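Local coordinates for archaeal Sm-like protein AF-Sm2 (Archaeoglobus fulgidus, PDB 1LJO) that forms a hexameric ring of Sm-fold subunits and probably binds RNA, although its cellular role is not established, at residues N27-K32 with L44-C50; R19-K23 with L64-N68. All blocks are in the same frame, centred on the assembly; numbering follows the deposited sequence.

Contact 1: N27-K32 with L44-C50; sequences NQLVGK and LTNAMEC. With ACY (acetic acid), chain C.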
ATOM      1  N   ASN A  27     -12.318  13.288  -2.295  1.00 37.10           N
ATOM      2  CA  ASN A  27     -13.147  14.060  -1.374  1.00 32.16           C
ATOM      3  C   ASN A  27     -13.058  13.407  -0.000  1.00 29.56           C
ATOM      4  O   ASN A  27     -12.825  12.204   0.093  1.00 28.35           O
ATOM      5  CB  ASN A  27     -14.599  14.061  -1.845  1.00 31.78           C
ATOM      6  CG  ASN A  27     -14.748  14.577  -3.257  1.00 33.56           C
ATOM      7  OD1 ASN A  27     -14.222  15.633  -3.597  1.00 36.50           O
ATOM      8  ND2 ASN A  27     -15.469  13.836  -4.086  1.00 32.62           N
ATOM      9  N   GLN A  28     -13.247  14.189   1.058  1.00 25.00           N
ATOM     10  CA  GLN A  28     -13.181  13.641   2.407  1.00 24.08           C
ATOM     11  C   GLN A  28     -14.506  13.022   2.827  1.00 22.39           C
ATOM     12  O   GLN A  28     -15.557  13.335   2.264  1.00 18.75           O
ATOM     13  CB  GLN A  28     -12.809  14.725   3.424  1.00 26.69           C
ATOM     14  CG  GLN A  28     -11.519  15.476   3.132  1.00 29.60           C
ATOM     15  CD  GLN A  28     -11.760  16.764   2.363  1.00 30.51           C
ATOM     16  OE1 GLN A  28     -12.510  17.636   2.813  1.00 28.00           O
ATOM     17  NE2 GLN A  28     -11.124  16.893   1.202  1.00 30.38           N
ATOM     18  N   LEU A  29     -14.445  12.141   3.821  1.00 17.60           N
ATOM     19  CA  LEU A  29     -15.639  11.503   4.354  1.00 13.82           C
ATOM     20  C   LEU A  29     -15.886  12.065   5.744  1.00 14.73           C
ATOM     21  O   LEU A  29     -14.962  12.170   6.553  1.00 13.40           O
ATOM     22  CB  LEU A  29     -15.467   9.982   4.445  1.00 15.61           C
ATOM     23  CG  LEU A  29     -15.358   9.198   3.136  1.00 17.65           C
ATOM     24  CD1 LEU A  29     -16.413   9.695   2.151  1.00 19.13           C
ATOM     25  CD2 LEU A  29     -13.978   9.375   2.548  1.00 23.43           C
ATOM     26  N   VAL A  30     -17.131  12.439   6.010  1.00 11.03           N
ATOM     27  CA  VAL A  30     -17.505  12.983   7.303  1.00 13.27           C
ATOM     28  C   VAL A  30     -18.691  12.179   7.816  1.00 15.06           C
ATOM     29  O   VAL A  30     -19.683  12.006   7.105  1.00 13.80           O
ATOM     30  CB  VAL A  30     -17.925  14.462   7.188  1.00 17.35           C
ATOM     31  CG1 VAL A  30     -18.317  14.998   8.552  1.00 15.22           C
ATOM     32  CG2 VAL A  30     -16.793  15.279   6.583  1.00 17.67           C
ATOM     33  N   GLY A  31     -18.585  11.678   9.044  1.00 13.60           N
ATOM     34  CA  GLY A  31     -19.677  10.901   9.605  1.00 12.93           C
ATOM     35  C   GLY A  31     -19.437  10.523  11.050  1.00 12.34           C
ATOM     36  O   GLY A  31     -18.410  10.872  11.626  1.00 13.21           O
ATOM     37  N   LYS A  32     -20.391   9.813  11.640  1.00 13.56           N
ATOM     38  CA  LYS A  32     -20.269   9.393  13.027  1.00 11.92           C
ATOM     39  C   LYS A  32     -19.469   8.102  13.096  1.00 13.67           C
ATOM     40  O   LYS A  32     -19.786   7.119  12.411  1.00  9.82           O
ATOM     41  CB  LYS A  32     -21.653   9.172  13.644  1.00 13.57           C
ATOM     42  CG  LYS A  32     -21.622   8.766  15.122  1.00 13.10           C
ATOM     43  CD  LYS A  32     -22.997   8.297  15.577  1.00 16.44           C
ATOM     44  CE  LYS A  32     -22.971   7.803  17.014  1.00 21.19           C
ATOM     45  NZ  LYS A  32     -24.178   6.986  17.344  1.00 24.62           N
ATOM     46  N   LEU A  44     -18.407   4.135   9.738  1.00 11.88           N
ATOM     47  CA  LEU A  44     -19.105   5.399   9.930  1.00 12.68           C
ATOM     48  C   LEU A  44     -20.576   5.248   9.577  1.00 10.41           C
ATOM     49  O   LEU A  44     -20.931   4.462   8.701  1.00 14.24           O
ATOM     50  CB  LEU A  44     -18.507   6.485   9.029  1.00 14.22           C
ATOM     51  CG  LEU A  44     -17.016   6.806   9.146  1.00 17.86           C
ATOM     52  CD1 LEU A  44     -16.677   7.976   8.229  1.00 15.18           C
ATOM     53  CD2 LEU A  44     -16.680   7.145  10.584  1.00 18.92           C
ATOM     54  N   THR A  45     -21.424   6.000  10.265  1.00  9.36           N
ATOM     55  CA  THR A  45     -22.851   5.987   9.989  1.00  9.49           C
ATOM     56  C   THR A  45     -23.234   7.434   9.714  1.00 12.47           C
ATOM     57  O   THR A  45     -22.513   8.349  10.121  1.00 13.56           O
ATOM     58  CB  THR A  45     -23.673   5.465  11.182  1.00 10.31           C
ATOM     59  OG1 THR A  45     -23.381   6.247  12.344  1.00 13.74           O
ATOM     60  CG2 THR A  45     -23.345   3.986  11.455  1.00 12.90           C
ATOM     61  N   ASN A  46     -24.346   7.634   9.012  1.00 11.09           N
ATOM     62  CA  ASN A  46     -24.815   8.976   8.683  1.00 11.16           C
ATOM     63  C   ASN A  46     -23.704   9.751   7.967  1.00 12.84           C
ATOM     64  O   ASN A  46     -23.597  10.970   8.091  1.00 14.48           O
ATOM     65  CB  ASN A  46     -25.217   9.691   9.977  1.00 12.47           C
ATOM     66  CG  ASN A  46     -26.128   8.838  10.847  1.00 13.81           C
ATOM     67  OD1 ASN A  46     -27.287   8.621  10.516  1.00 12.92           O
ATOM     68  ND2 ASN A  46     -25.594   8.329  11.956  1.00 15.15           N
ATOM     69  N   ALA A  47     -22.896   9.031   7.198  1.00 12.36           N
ATOM     70  CA  ALA A  47     -21.769   9.624   6.493  1.00 11.04           C
ATOM     71  C   ALA A  47     -22.104  10.393   5.224  1.00 13.51           C
ATOM     72  O   ALA A  47     -23.134  10.169   4.587  1.00 14.67           O
ATOM     73  CB  ALA A  47     -20.748   8.552   6.174  1.00 13.09           C
ATOM     74  N   MET A  48     -21.202  11.293   4.859  1.00 14.15           N
ATOM     75  CA  MET A  48     -21.355  12.094   3.656  1.00 20.38           C
ATOM     76  C   MET A  48     -19.986  12.366   3.053  1.00 19.08           C
ATOM     77  O   MET A  48     -18.970  12.339   3.745  1.00 16.15           O
ATOM     78  CB  MET A  48     -22.042  13.422   3.978  1.00 25.54           C
ATOM     79  CG  MET A  48     -21.296  14.278   4.977  1.00 32.64           C
ATOM     80  SD  MET A  48     -22.136  15.836   5.307  1.00 41.02           S
ATOM     81  CE  MET A  48     -23.267  15.347   6.623  1.00 40.25           C
ATOM     82  N   GLU A  49     -19.969  12.622   1.753  1.00 17.46           N
ATOM     83  CA  GLU A  49     -18.733  12.924   1.058  1.00 19.10           C
ATOM     84  C   GLU A  49     -18.685  14.448   1.042  1.00 19.95           C
ATOM     85  O   GLU A  49     -19.663  15.097   0.662  1.00 18.79           O
ATOM     86  CB  GLU A  49     -18.797  12.367  -0.361  1.00 20.68           C
ATOM     87  CG  GLU A  49     -17.483  12.332  -1.097  1.00 28.05           C
ATOM     88  CD  GLU A  49     -17.614  11.654  -2.446  1.00 31.22           C
ATOM     89  OE1 GLU A  49     -18.123  10.514  -2.492  1.00 33.97           O
ATOM     90  OE2 GLU A  49     -17.210  12.258  -3.458  1.00 35.11           O
ATOM     91  N   CYS A  50     -17.561  15.016   1.468  1.00 18.43           N
ATOM     92  CA  CYS A  50     -17.419  16.462   1.518  1.00 23.55           C
ATOM     93  C   CYS A  50     -16.107  16.957   0.922  1.00 24.85           C
ATOM     94  O   CYS A  50     -15.154  16.202   0.753  1.00 24.75           O
ATOM     95  CB  CYS A  50     -17.498  16.956   2.972  1.00 23.56           C
ATOM     96  SG  CYS A  50     -19.017  16.551   3.883  1.00 27.18           S
TER
HETATM   97  C   ACY C 201     -10.765  19.613  -1.245  1.00 51.60           C
HETATM   98  O   ACY C 201     -10.172  20.553  -1.928  1.00 52.86           O
HETATM   99  OXT ACY C 201     -11.179  18.481  -1.675  1.00 51.61           O
HETATM  100  CH3 ACY C 201     -10.954  19.966   0.220  1.00 51.74           C

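Contact 2: R19-K23 with L64-N68; sequences RVEMK and LRGNN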
ATOM      1  N   ARG A  19     -13.701  13.496  10.432  1.00 10.70           N
ATOM      2  CA  ARG A  19     -13.459  13.768   9.023  1.00 12.91           C
ATOM      3  C   ARG A  19     -12.285  12.877   8.647  1.00 11.65           C
ATOM      4  O   ARG A  19     -11.276  12.852   9.352  1.00 11.52           O
ATOM      5  CB  ARG A  19     -13.098  15.247   8.809  1.00 14.90           C
ATOM      6  CG  ARG A  19     -12.726  15.610   7.373  1.00 22.71           C
ATOM      7  CD  ARG A  19     -12.436  17.107   7.232  1.00 26.27           C
ATOM      8  NE  ARG A  19     -13.625  17.917   7.476  1.00 30.98           N
ATOM      9  CZ  ARG A  19     -14.553  18.188   6.561  1.00 33.47           C
ATOM     10  NH1 ARG A  19     -14.431  17.722   5.326  1.00 35.05           N
ATOM     11  NH2 ARG A  19     -15.612  18.918   6.886  1.00 32.94           N
ATOM     12  N   VAL A  20     -12.419  12.152   7.541  1.00 12.81           N
ATOM     13  CA  VAL A  20     -11.381  11.225   7.093  1.00 12.18           C
ATOM     14  C   VAL A  20     -10.915  11.437   5.662  1.00 14.25           C
ATOM     15  O   VAL A  20     -11.730  11.586   4.756  1.00 13.93           O
ATOM     16  CB  VAL A  20     -11.874   9.762   7.175  1.00 12.11           C
ATOM     17  CG1 VAL A  20     -10.740   8.804   6.805  1.00 11.83           C
ATOM     18  CG2 VAL A  20     -12.408   9.473   8.561  1.00 11.98           C
ATOM     19  N   GLU A  21      -9.601  11.441   5.464  1.00 10.98           N
ATOM     20  CA  GLU A  21      -9.055  11.576   4.121  1.00 18.04           C
ATOM     21  C   GLU A  21      -8.535  10.194   3.734  1.00 16.71           C
ATOM     22  O   GLU A  21      -7.724   9.610   4.453  1.00 13.57           O
ATOM     23  CB  GLU A  21      -7.915  12.594   4.090  1.00 21.82           C
ATOM     24  CG  GLU A  21      -7.178  12.621   2.761  1.00 29.30           C
ATOM     25  CD  GLU A  21      -6.193  13.766   2.664  1.00 33.96           C
ATOM     26  OE1 GLU A  21      -5.379  13.932   3.596  1.00 36.33           O
ATOM     27  OE2 GLU A  21      -6.232  14.495   1.649  1.00 38.97           O
ATOM     28  N   MET A  22      -9.021   9.674   2.610  1.00 15.57           N
ATOM     29  CA  MET A  22      -8.619   8.354   2.130  1.00 16.49           C
ATOM     30  C   MET A  22      -7.655   8.476   0.965  1.00 18.10           C
ATOM     31  O   MET A  22      -7.752   9.402   0.156  1.00 19.18           O
ATOM     32  CB  MET A  22      -9.840   7.547   1.671  1.00 15.35           C
ATOM     33  CG  MET A  22     -10.890   7.293   2.734  1.00 14.61           C
ATOM     34  SD  MET A  22     -10.282   6.286   4.105  1.00 14.83           S
ATOM     35  CE  MET A  22     -10.155   4.672   3.323  1.00 12.83           C
ATOM     36  N   LYS A  23      -6.739   7.522   0.867  1.00 17.43           N
ATOM     37  CA  LYS A  23      -5.751   7.518  -0.201  1.00 24.78           C
ATOM     38  C   LYS A  23      -6.403   7.393  -1.578  1.00 30.60           C
ATOM     39  O   LYS A  23      -6.028   8.100  -2.516  1.00 36.89           O
ATOM     40  CB  LYS A  23      -4.754   6.379   0.028  1.00 25.61           C
ATOM     41  CG  LYS A  23      -3.599   6.345  -0.947  1.00 29.18           C
ATOM     42  CD  LYS A  23      -2.464   5.480  -0.415  1.00 30.69           C
ATOM     43  CE  LYS A  23      -2.927   4.063  -0.112  1.00 31.48           C
ATOM     44  NZ  LYS A  23      -1.858   3.251   0.531  1.00 29.40           N
ATOM     45  N   LEU A  64     -14.600   1.997   5.996  1.00 11.28           N
ATOM     46  CA  LEU A  64     -13.357   2.449   5.375  1.00 10.77           C
ATOM     47  C   LEU A  64     -12.213   1.493   5.718  1.00 13.62           C
ATOM     48  O   LEU A  64     -12.037   1.113   6.877  1.00 14.37           O
ATOM     49  CB  LEU A  64     -13.024   3.870   5.848  1.00 13.71           C
ATOM     50  CG  LEU A  64     -14.133   4.913   5.621  1.00 15.56           C
ATOM     51  CD1 LEU A  64     -13.682   6.286   6.124  1.00 14.13           C
ATOM     52  CD2 LEU A  64     -14.476   4.978   4.146  1.00 15.63           C
ATOM     53  N   ARG A  65     -11.447   1.096   4.704  1.00 12.50           N
ATOM     54  CA  ARG A  65     -10.328   0.180   4.906  1.00 12.04           C
ATOM     55  C   ARG A  65      -9.165   0.915   5.569  1.00 12.71           C
ATOM     56  O   ARG A  65      -8.672   1.908   5.046  1.00  9.50           O
ATOM     57  CB  ARG A  65      -9.879  -0.402   3.566  1.00 11.52           C
ATOM     58  CG  ARG A  65      -8.802  -1.458   3.668  1.00 15.06           C
ATOM     59  CD  ARG A  65      -9.329  -2.707   4.360  1.00 16.75           C
ATOM     60  NE  ARG A  65      -8.335  -3.775   4.378  1.00 21.45           N
ATOM     61  CZ  ARG A  65      -7.394  -3.913   5.305  1.00 24.46           C
ATOM     62  NH1 ARG A  65      -7.313  -3.044   6.306  1.00 27.58           N
ATOM     63  NH2 ARG A  65      -6.537  -4.924   5.230  1.00 24.35           N
ATOM     64  N   GLY A  66      -8.730   0.403   6.716  1.00  9.02           N
ATOM     65  CA  GLY A  66      -7.648   1.023   7.464  1.00  9.34           C
ATOM     66  C   GLY A  66      -6.348   1.361   6.752  1.00 11.68           C
ATOM     67  O   GLY A  66      -5.809   2.454   6.941  1.00 13.98           O
ATOM     68  N   ASN A  67      -5.821   0.460   5.933  1.00 12.26           N
ATOM     69  CA  ASN A  67      -4.557   0.786   5.287  1.00 17.65           C
ATOM     70  C   ASN A  67      -4.693   1.855   4.210  1.00 14.32           C
ATOM     71  O   ASN A  67      -3.694   2.302   3.663  1.00 14.19           O
ATOM     72  CB  ASN A  67      -3.877  -0.459   4.714  1.00 24.07           C
ATOM     73  CG  ASN A  67      -4.679  -1.112   3.633  1.00 26.78           C
ATOM     74  OD1 ASN A  67      -5.698  -1.746   3.899  1.00 32.41           O
ATOM     75  ND2 ASN A  67      -4.228  -0.962   2.392  1.00 30.24           N
ATOM     76  N   ASN A  68      -5.919   2.264   3.904  1.00 12.47           N
ATOM     77  CA  ASN A  68      -6.114   3.317   2.908  1.00 12.98           C
ATOM     78  C   ASN A  68      -6.565   4.628   3.543  1.00 14.35           C
ATOM     79  O   ASN A  68      -6.859   5.619   2.856  1.00 12.18           O
ATOM     80  CB  ASN A  68      -7.074   2.852   1.813  1.00 12.57           C
ATOM     81  CG  ASN A  68      -6.419   1.835   0.895  1.00 14.23           C
ATOM     82  OD1 ASN A  68      -5.270   2.013   0.496  1.00 14.44           O
ATOM     83  ND2 ASN A  68      -7.133   0.771   0.564  1.00 12.25           N
TER

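Contact 1: N27-K32 with L44-C50
Cys-50 N donates to Gln-28 O at 2.7 Å in an almost straight bond (176° at the hydrogen), and Gln-28 N donates back to Cys-50 O. Val-30 and Met-48 form a second such pair, with Val-30 N 2.9 Å from Met-48 O. Lys-32 and Thr-45 form the third, with Thr-45 N 2.9 Å from Lys-32 O. Glu-49 CG lies anti to its backbone N (chi1 -167°) and the chain runs on extended. OE2 forms a salt bridge with Arg-57. Asn-27 ND2 also points at Glu-49 OE2, but at 2.4 Å, implausibly short, so the detail of this bond is doubtful. Gln-28 OE1 accepts from Gly-52 N, while NE2 donates to a bound acetic acid, probably from the crystallisation liquor, which Lys-51 NZ also bonds. This is an antiparallel strand pair of the strongly bent Sm sheet. Between Val-30 and Lys-32 the register slips by one residue, a beta bulge, as the chain turns a corner at Thr-45 and Asn-46. Gly-31 has no side chain, which lets its CA come within 4.0 Å of Ala-47 CA. On the face of Val-30, its CG2 touches Cys-50 SG at 3.7 Å and its CB meets Met-48 CG. On the other face, Leu-29 CD1 lies 4.3 Å from Glu-49 CG.

Contact 2: R19-K23 with L64-N68
One backbone hydrogen bond joins the segments: Lys-23 N donates to Asn-68 O at 2.8 Å, nearly straight at 172°. The same oxygen takes a CA-H...O contact from Met-22 CA at 3.3 Å. Within 64-68, Asn-68 N bonds back to Arg-65 O and closes the short 3-10 turn.

The apolar contacts centre on Met-22. Its chain bends at chi2 and chi3 (-64° and -72°), which brings CE against the turn, 3.9 Å from Leu-64 CB. CE also lies against the carbonyl oxygens of Arg-65 and Asn-68. Beside it, Val-20 CG1 and Leu-64 CD1 meet tip to tip at 3.9 Å. An alanine in place of Met-22 is likely to open a gap between strand 17-22 and the turn, where the methyl now packs on Leu-64 CB and Asn-68 CB.

Among the polar side chains, Lys-23 crosses Asn-68, with CE 3.2 Å from OD1. Lys-23 NZ bonds Asn-68 OD1 of a neighbouring subunit, and Asn-68 ND2 bonds Val-69 O of another.

One backbone bond and apolar packing thus hold the turn to strand 17-22. Met-22, Leu-64 and the ends of Lys-23 and Asn-68 also meet adjacent subunits, so this region lies at the ring interface.

Overall arrangement
The centres of contacts 1 and 2 lie about 11 Å apart in the same curled antiparallel sheet of the Sm fold. Strands 17-22 and 28-36 follow each other in the chain and pair side by side. Leu-29 O lies 2.7 Å from Val-20 N, a probable hydrogen bond between the two contacts. Along the chain the order is 19-23, 27-32, 44-50, 64-68, so contact 2 brackets contact 1. Contact 1 joins strand 28-36 to strand 47-51 within one subunit. Contact 2 brings the turn before strand 69-74 against strand 17-22. There Leu-64 pairs antiparallel with a strand of a neighbouring subunit, so the sheet runs on across the interface.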